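Local atomic coordinates of alkaline phosphatase D (Bacillus subtilis, PDB entry 2YEQ), a protein that hydrolyses phosphate esters as a secreted phosphodiesterase and alkaline phosphatase, using an active site that contains iron and calcium. Residues H382-T396 against I426-R440. Residues are numbered along the deposited sequence; the frame is centred on the assembly and turned at random.
Sequences HASWASNLHVDFEKT and ILKENPHIQFFNDYR. With FE (Fe (III) ion), chain B; EDO (1,2-ethanediol), chain C; EDO (1,2-ethanediol), chain T; EDO (1,2-ethanediol), chain U.
Phe436 turns its ring edge onto one face of the Trp385 indole, a T-shaped pair with planes 64° apart and Phe436 CD1 3.3 Å from Trp385 CZ2. Phe436 CG lies anti to its own backbone N (chi1 176°), which swings the ring alongside its strand to the indole and to Ala383 CB, 3.5 Å from Phe436 CE1. At the indole's rim, in its plane, Ile433 CG2 comes to 3.7 Å from Trp385 CE3, and from the helix 423-429 Ile426 CG2 touches CZ3. An alanine in place of Trp385 would probably leave the Phe436 edge without its ring face and open a gap bordered by Phe436, Ile426 and Ile433. Strands 384-390 and 433-437 run antiparallel at the end of a seven-stranded mixed sheet of the calcineurin-like phosphatase domain, and a classic beta bulge sets both Gln434 and Phe435 against Ala386. Ala386 O takes a firm bond from Gln434 N (2.8 Å) but only a weak one from Phe435 N. On the other sheet face, Phe435 CE2 packs on Ser384 CB, and Ser384 OG holds a water 2.6 Å away that donates to Tyr439 O. Just before the strand, His382 NE2 binds the iron at 2.2 Å, together with Cys124, Asp151 and Tyr154.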
loop_
_atom_site.group_PDB
_atom_site.type_symbol
_atom_site.label_atom_id
_atom_site.label_comp_id
_atom_site.label_asym_id
_atom_site.label_seq_id
_atom_site.Cartn_x
_atom_site.Cartn_y
_atom_site.Cartn_z
ATOM N N HIS A 382 -3.131 -7.933 -7.303
ATOM C CA HIS A 382 -2.693 -7.531 -8.656
ATOM C C HIS A 382 -3.860 -7.471 -9.667
ATOM O O HIS A 382 -3.698 -7.744 -10.840
ATOM C CB HIS A 382 -1.576 -8.443 -9.188
ATOM C CG HIS A 382 -0.343 -8.504 -8.312
ATOM N ND1 HIS A 382 0.681 -9.390 -8.568
ATOM C CD2 HIS A 382 0.034 -7.802 -7.219
ATOM C CE1 HIS A 382 1.632 -9.238 -7.663
ATOM N NE2 HIS A 382 1.277 -8.283 -6.828
ATOM N N ALA A 383 -5.035 -7.127 -9.176
ATOM C CA ALA A 383 -6.231 -6.975 -10.011
ATOM C C ALA A 383 -7.276 -6.261 -9.186
ATOM O O ALA A 383 -7.224 -6.211 -7.948
ATOM C CB ALA A 383 -6.751 -8.329 -10.543
ATOM N N SER A 384 -8.200 -5.615 -9.880
ATOM C CA SER A 384 -9.230 -4.856 -9.210
ATOM C C SER A 384 -10.432 -5.730 -8.941
ATOM O O SER A 384 -10.873 -6.459 -9.817
ATOM C CB SER A 384 -9.674 -3.676 -10.095
ATOM O OG SER A 384 -8.697 -2.667 -10.133
ATOM N N TRP A 385 -10.974 -5.605 -7.739
ATOM C CA TRP A 385 -12.226 -6.244 -7.353
ATOM C C TRP A 385 -13.043 -5.265 -6.504
ATOM O O TRP A 385 -12.509 -4.326 -5.930
ATOM C CB TRP A 385 -11.981 -7.519 -6.518
ATOM C CG TRP A 385 -11.085 -8.570 -7.108
ATOM C CD1 TRP A 385 -9.723 -8.564 -7.119
ATOM C CD2 TRP A 385 -11.477 -9.819 -7.694
ATOM N NE1 TRP A 385 -9.240 -9.705 -7.700
ATOM C CE2 TRP A 385 -10.287 -10.506 -8.051
ATOM C CE3 TRP A 385 -12.715 -10.423 -7.966
ATOM C CZ2 TRP A 385 -10.290 -11.750 -8.677
ATOM C CZ3 TRP A 385 -12.718 -11.662 -8.599
ATOM C CH2 TRP A 385 -11.505 -12.316 -8.940
ATOM N N ALA A 386 -14.348 -5.508 -6.389
ATOM C CA ALA A 386 -15.179 -4.801 -5.442
ATOM C C ALA A 386 -16.262 -5.756 -4.932
ATOM O O ALA A 386 -16.778 -6.555 -5.714
ATOM C CB ALA A 386 -15.813 -3.547 -6.085
ATOM N N SER A 387 -16.555 -5.676 -3.642
ATOM C CA SER A 387 -17.495 -6.587 -2.980
ATOM C C SER A 387 -18.383 -5.857 -2.024
ATOM O O SER A 387 -17.936 -4.983 -1.263
ATOM C CB SER A 387 -16.759 -7.677 -2.145
ATOM O OG SER A 387 -16.101 -8.589 -2.996
ATOM N N ASN A 388 -19.644 -6.282 -1.982
ATOM C CA ASN A 388 -20.483 -6.014 -0.830
ATOM C C ASN A 388 -20.005 -6.883 0.348
ATOM O O ASN A 388 -19.742 -8.076 0.176
ATOM C CB ASN A 388 -21.953 -6.374 -1.165
ATOM C CG ASN A 388 -22.574 -5.413 -2.190
ATOM O OD1 ASN A 388 -23.279 -5.823 -3.133
ATOM N ND2 ASN A 388 -22.286 -4.136 -2.015
ATOM N N LEU A 389 -19.914 -6.294 1.526
ATOM C CA LEU A 389 -19.584 -7.027 2.751
ATOM C C LEU A 389 -20.855 -7.282 3.566
ATOM O O LEU A 389 -21.464 -6.334 4.080
ATOM C CB LEU A 389 -18.596 -6.226 3.606
ATOM C CG LEU A 389 -17.236 -5.953 2.924
ATOM C CD1 LEU A 389 -16.336 -5.156 3.871
ATOM C CD2 LEU A 389 -16.568 -7.256 2.474
ATOM N N HIS A 390 -21.221 -8.560 3.684
ATOM C CA HIS A 390 -22.421 -8.988 4.425
ATOM C C HIS A 390 -22.085 -9.480 5.835
ATOM O O HIS A 390 -21.030 -10.090 6.048
ATOM C CB HIS A 390 -23.099 -10.106 3.642
ATOM C CG HIS A 390 -23.791 -9.641 2.407
ATOM N ND1 HIS A 390 -23.151 -9.529 1.190
ATOM C CD2 HIS A 390 -25.078 -9.285 2.189
ATOM C CE1 HIS A 390 -24.015 -9.125 0.279
ATOM N NE2 HIS A 390 -25.190 -8.962 0.861
ATOM N N VAL A 391 -22.975 -9.254 6.801
ATOM C CA VAL A 391 -22.695 -9.682 8.187
ATOM C C VAL A 391 -22.535 -11.198 8.323
ATOM O O VAL A 391 -21.907 -11.663 9.266
ATOM C CB VAL A 391 -23.719 -9.169 9.216
ATOM C CG1 VAL A 391 -23.648 -7.657 9.287
ATOM C CG2 VAL A 391 -25.164 -9.680 8.914
ATOM N N ASP A 392 -23.083 -11.942 7.373
ATOM C CA ASP A 392 -22.823 -13.359 7.250
ATOM C C ASP A 392 -22.336 -13.574 5.836
ATOM O O ASP A 392 -23.089 -13.386 4.881
ATOM C CB ASP A 392 -24.104 -14.166 7.515
ATOM C CG ASP A 392 -23.837 -15.656 7.611
ATOM O OD1 ASP A 392 -23.075 -16.172 6.783
ATOM O OD2 ASP A 392 -24.396 -16.299 8.520
ATOM N N PHE A 393 -21.075 -13.993 5.711
ATOM C CA PHE A 393 -20.419 -14.117 4.410
ATOM C C PHE A 393 -20.988 -15.188 3.509
ATOM O O PHE A 393 -20.646 -15.228 2.331
ATOM C CB PHE A 393 -18.898 -14.343 4.599
ATOM C CG PHE A 393 -18.098 -13.059 4.707
ATOM C CD1 PHE A 393 -18.703 -11.868 5.063
ATOM C CD2 PHE A 393 -16.736 -13.050 4.426
ATOM C CE1 PHE A 393 -17.979 -10.697 5.157
ATOM C CE2 PHE A 393 -16.006 -11.882 4.512
ATOM C CZ PHE A 393 -16.626 -10.703 4.875
ATOM N N GLU A 394 -21.853 -16.046 4.052
ATOM C CA GLU A 394 -22.514 -17.093 3.275
ATOM C C GLU A 394 -23.934 -16.697 2.810
ATOM O O GLU A 394 -24.532 -17.390 2.000
ATOM C CB GLU A 394 -22.571 -18.377 4.114
ATOM C CG GLU A 394 -21.205 -18.902 4.570
ATOM C CD GLU A 394 -20.748 -20.084 3.761
ATOM O OE1 GLU A 394 -21.200 -21.210 4.078
ATOM O OE2 GLU A 394 -19.958 -19.879 2.805
ATOM N N LYS A 395 -24.456 -15.575 3.298
ATOM C CA LYS A 395 -25.836 -15.164 3.003
ATOM C C LYS A 395 -25.913 -13.781 2.350
ATOM O O LYS A 395 -25.706 -12.744 3.013
ATOM C CB LYS A 395 -26.662 -15.113 4.282
ATOM C CG LYS A 395 -26.796 -16.401 5.043
ATOM C CD LYS A 395 -27.423 -16.160 6.432
ATOM C CE LYS A 395 -28.845 -15.657 6.349
ATOM N NZ LYS A 395 -29.506 -15.732 7.682
ATOM N N THR A 396 -26.244 -13.750 1.070
ATOM C CA THR A 396 -26.498 -12.474 0.408
ATOM C C THR A 396 -27.767 -11.792 0.920
ATOM O O THR A 396 -27.948 -10.594 0.735
ATOM C CB THR A 396 -26.569 -12.619 -1.112
ATOM O OG1 THR A 396 -27.457 -13.678 -1.447
ATOM C CG2 THR A 396 -25.191 -12.923 -1.690
ATOM N N ILE A 426 -15.484 -17.388 -10.783
ATOM C CA ILE A 426 -15.331 -16.824 -9.457
ATOM C C ILE A 426 -16.520 -15.941 -9.118
ATOM O O ILE A 426 -17.034 -15.946 -7.984
ATOM C CB ILE A 426 -13.986 -16.026 -9.334
ATOM C CG1 ILE A 426 -12.784 -16.987 -9.399
ATOM C CG2 ILE A 426 -13.955 -15.224 -8.036
ATOM C CD1 ILE A 426 -11.452 -16.266 -9.647
ATOM N N LEU A 427 -16.964 -15.153 -10.092
ATOM C CA LEU A 427 -18.110 -14.252 -9.853
ATOM C C LEU A 427 -19.388 -15.053 -9.585
ATOM O O LEU A 427 -20.157 -14.717 -8.692
ATOM C CB LEU A 427 -18.314 -13.306 -11.046
ATOM C CG LEU A 427 -17.236 -12.245 -11.309
ATOM C CD1 LEU A 427 -17.587 -11.418 -12.535
ATOM C CD2 LEU A 427 -17.053 -11.355 -10.135
ATOM N N LYS A 428 -19.590 -16.115 -10.355
ATOM C CA LYS A 428 -20.716 -17.031 -10.156
ATOM C C LYS A 428 -20.715 -17.577 -8.733
ATOM O O LYS A 428 -21.738 -17.575 -8.054
ATOM C CB LYS A 428 -20.638 -18.197 -11.152
ATOM C CG LYS A 428 -21.959 -18.627 -11.770
ATOM C CD LYS A 428 -21.733 -19.814 -12.747
ATOM C CE LYS A 428 -22.661 -19.778 -13.963
ATOM N NZ LYS A 428 -23.106 -21.148 -14.396
ATOM N N GLU A 429 -19.548 -18.019 -8.268
ATOM C CA GLU A 429 -19.440 -18.711 -6.993
ATOM C C GLU A 429 -19.479 -17.738 -5.829
ATOM O O GLU A 429 -19.758 -18.121 -4.685
ATOM C CB GLU A 429 -18.153 -19.555 -6.984
ATOM C CG GLU A 429 -18.020 -20.493 -5.818
ATOM C CD GLU A 429 -19.192 -21.462 -5.684
ATOM O OE1 GLU A 429 -19.558 -22.080 -6.704
ATOM O OE2 GLU A 429 -19.719 -21.584 -4.550
ATOM N N ASN A 430 -19.233 -16.460 -6.119
ATOM C CA ASN A 430 -19.090 -15.439 -5.074
ATOM C C ASN A 430 -19.957 -14.210 -5.389
ATOM O O ASN A 430 -19.423 -13.163 -5.767
ATOM C CB ASN A 430 -17.596 -15.019 -4.944
ATOM C CG ASN A 430 -16.698 -16.181 -4.544
ATOM O OD1 ASN A 430 -16.638 -16.524 -3.364
ATOM N ND2 ASN A 430 -16.067 -16.824 -5.522
ATOM N N PRO A 431 -21.284 -14.340 -5.238
ATOM C CA PRO A 431 -22.223 -13.311 -5.744
ATOM C C PRO A 431 -22.143 -11.968 -5.014
ATOM O O PRO A 431 -22.700 -10.984 -5.480
ATOM C CB PRO A 431 -23.612 -13.963 -5.528
ATOM C CG PRO A 431 -23.378 -15.038 -4.492
ATOM C CD PRO A 431 -22.006 -15.554 -4.812
ATOM N N HIS A 432 -21.490 -11.913 -3.865
ATOM C CA HIS A 432 -21.210 -10.642 -3.223
ATOM C C HIS A 432 -20.188 -9.782 -4.012
ATOM O O HIS A 432 -20.090 -8.579 -3.784
ATOM C CB HIS A 432 -20.704 -10.845 -1.794
ATOM C CG HIS A 432 -19.474 -11.691 -1.714
ATOM N ND1 HIS A 432 -19.507 -13.062 -1.849
ATOM C CD2 HIS A 432 -18.169 -11.356 -1.571
ATOM C CE1 HIS A 432 -18.273 -13.536 -1.784
ATOM N NE2 HIS A 432 -17.443 -12.522 -1.601
ATOM N N ILE A 433 -19.453 -10.401 -4.927
ATOM C CA ILE A 433 -18.439 -9.726 -5.700
ATOM C C ILE A 433 -19.086 -9.050 -6.925
ATOM O O ILE A 433 -19.678 -9.706 -7.784
ATOM C CB ILE A 433 -17.290 -10.682 -6.155
ATOM C CG1 ILE A 433 -16.591 -11.342 -4.950
ATOM C CG2 ILE A 433 -16.248 -9.901 -6.960
ATOM C CD1 ILE A 433 -15.324 -12.176 -5.281
ATOM N N GLN A 434 -18.892 -7.744 -7.023
ATOM C CA GLN A 434 -19.591 -6.918 -8.006
ATOM C C GLN A 434 -18.727 -6.506 -9.189
ATOM O O GLN A 434 -19.249 -5.953 -10.160
ATOM C CB GLN A 434 -20.093 -5.649 -7.316
ATOM C CG GLN A 434 -21.007 -5.902 -6.137
ATOM C CD GLN A 434 -22.218 -6.712 -6.558
ATOM O OE1 GLN A 434 -22.913 -6.329 -7.499
ATOM N NE2 GLN A 434 -22.435 -7.864 -5.913
ATOM N N PHE A 435 -17.416 -6.759 -9.126
ATOM C CA PHE A 435 -16.501 -6.211 -10.128
ATOM C C PHE A 435 -15.186 -6.986 -10.206
ATOM O O PHE A 435 -14.673 -7.379 -9.182
ATOM C CB PHE A 435 -16.205 -4.758 -9.762
ATOM C CG PHE A 435 -15.276 -4.042 -10.734
ATOM C CD1 PHE A 435 -15.618 -3.888 -12.064
ATOM C CD2 PHE A 435 -14.089 -3.487 -10.289
ATOM C CE1 PHE A 435 -14.790 -3.208 -12.937
ATOM C CE2 PHE A 435 -13.231 -2.801 -11.174
ATOM C CZ PHE A 435 -13.573 -2.668 -12.478
ATOM N N PHE A 436 -14.699 -7.220 -11.422
ATOM C CA PHE A 436 -13.337 -7.661 -11.661
ATOM C C PHE A 436 -12.776 -6.899 -12.855
ATOM O O PHE A 436 -13.478 -6.714 -13.848
ATOM C CB PHE A 436 -13.232 -9.168 -11.980
ATOM C CG PHE A 436 -11.832 -9.600 -12.324
ATOM C CD1 PHE A 436 -10.912 -9.813 -11.312
ATOM C CD2 PHE A 436 -11.422 -9.717 -13.642
ATOM C CE1 PHE A 436 -9.600 -10.157 -11.583
ATOM C CE2 PHE A 436 -10.106 -10.059 -13.949
ATOM C CZ PHE A 436 -9.184 -10.294 -12.905
ATOM N N ASN A 437 -11.506 -6.498 -12.760
ATOM C CA ASN A 437 -10.725 -5.985 -13.874
ATOM C C ASN A 437 -9.231 -6.299 -13.691
ATOM O O ASN A 437 -8.755 -6.345 -12.564
ATOM C CB ASN A 437 -10.923 -4.473 -13.977
ATOM C CG ASN A 437 -10.328 -3.902 -15.227
ATOM O OD1 ASN A 437 -10.810 -4.147 -16.358
ATOM N ND2 ASN A 437 -9.275 -3.153 -15.059
ATOM N N ASP A 438 -8.490 -6.500 -14.778
ATOM C CA ASP A 438 -7.061 -6.897 -14.654
ATOM C C ASP A 438 -6.087 -5.999 -15.430
ATOM O O ASP A 438 -5.113 -6.480 -15.972
ATOM C CB ASP A 438 -6.885 -8.356 -15.081
ATOM C CG ASP A 438 -5.546 -8.940 -14.674
ATOM O OD1 ASP A 438 -4.950 -8.457 -13.684
ATOM O OD2 ASP A 438 -5.099 -9.864 -15.387
ATOM N N TYR A 439 -6.369 -4.696 -15.465
ATOM C CA TYR A 439 -5.427 -3.695 -15.972
ATOM C C TYR A 439 -4.750 -3.014 -14.792
ATOM O O TYR A 439 -5.322 -2.906 -13.724
ATOM C CB TYR A 439 -6.157 -2.626 -16.785
ATOM C CG TYR A 439 -6.774 -3.122 -18.088
ATOM C CD1 TYR A 439 -6.025 -3.799 -19.011
ATOM C CD2 TYR A 439 -8.121 -2.867 -18.384
ATOM C CE1 TYR A 439 -6.586 -4.241 -20.191
ATOM C CE2 TYR A 439 -8.689 -3.301 -19.556
ATOM C CZ TYR A 439 -7.921 -3.974 -20.449
ATOM O OH TYR A 439 -8.476 -4.413 -21.623
ATOM N N ARG A 440 -3.548 -2.495 -15.023
ATOM C CA ARG A 440 -2.802 -1.784 -13.988
ATOM C C ARG A 440 -3.355 -0.381 -13.766
ATOM O O ARG A 440 -4.023 0.200 -14.638
ATOM C CB ARG A 440 -1.322 -1.723 -14.351
ATOM C CG ARG A 440 -0.698 -3.047 -14.794
ATOM C CD ARG A 440 -0.482 -3.996 -13.617
ATOM N NE ARG A 440 -1.720 -4.596 -13.103
ATOM C CZ ARG A 440 -2.488 -5.473 -13.736
ATOM N NH1 ARG A 440 -2.199 -5.888 -14.958
ATOM N NH2 ARG A 440 -3.570 -5.950 -13.121
HETATM FE FE FE B . 2.408 -7.554 -5.117
HETATM C C1 EDO C . -22.234 -15.093 -0.270
HETATM O O1 EDO C . -21.342 -15.637 -1.267
HETATM C C2 EDO C . -22.302 -13.565 -0.236
HETATM O O2 EDO C . -21.714 -12.947 0.938
HETATM C C1 EDO T . -22.047 -19.474 -2.811
HETATM O O1 EDO T . -22.454 -19.631 -4.178
HETATM C C2 EDO T . -22.816 -18.359 -2.110
HETATM O O2 EDO T . -22.276 -18.145 -0.798
HETATM C C1 EDO U . 1.936 -12.906 -12.226
HETATM O O1 EDO U . 3.129 -12.570 -12.972
HETATM C C2 EDO U . 1.843 -12.080 -10.940
HETATM O O2 EDO U . 0.580 -11.398 -10.797
HETATM O O HOH W 1 -7.892 -3.063 -12.574
#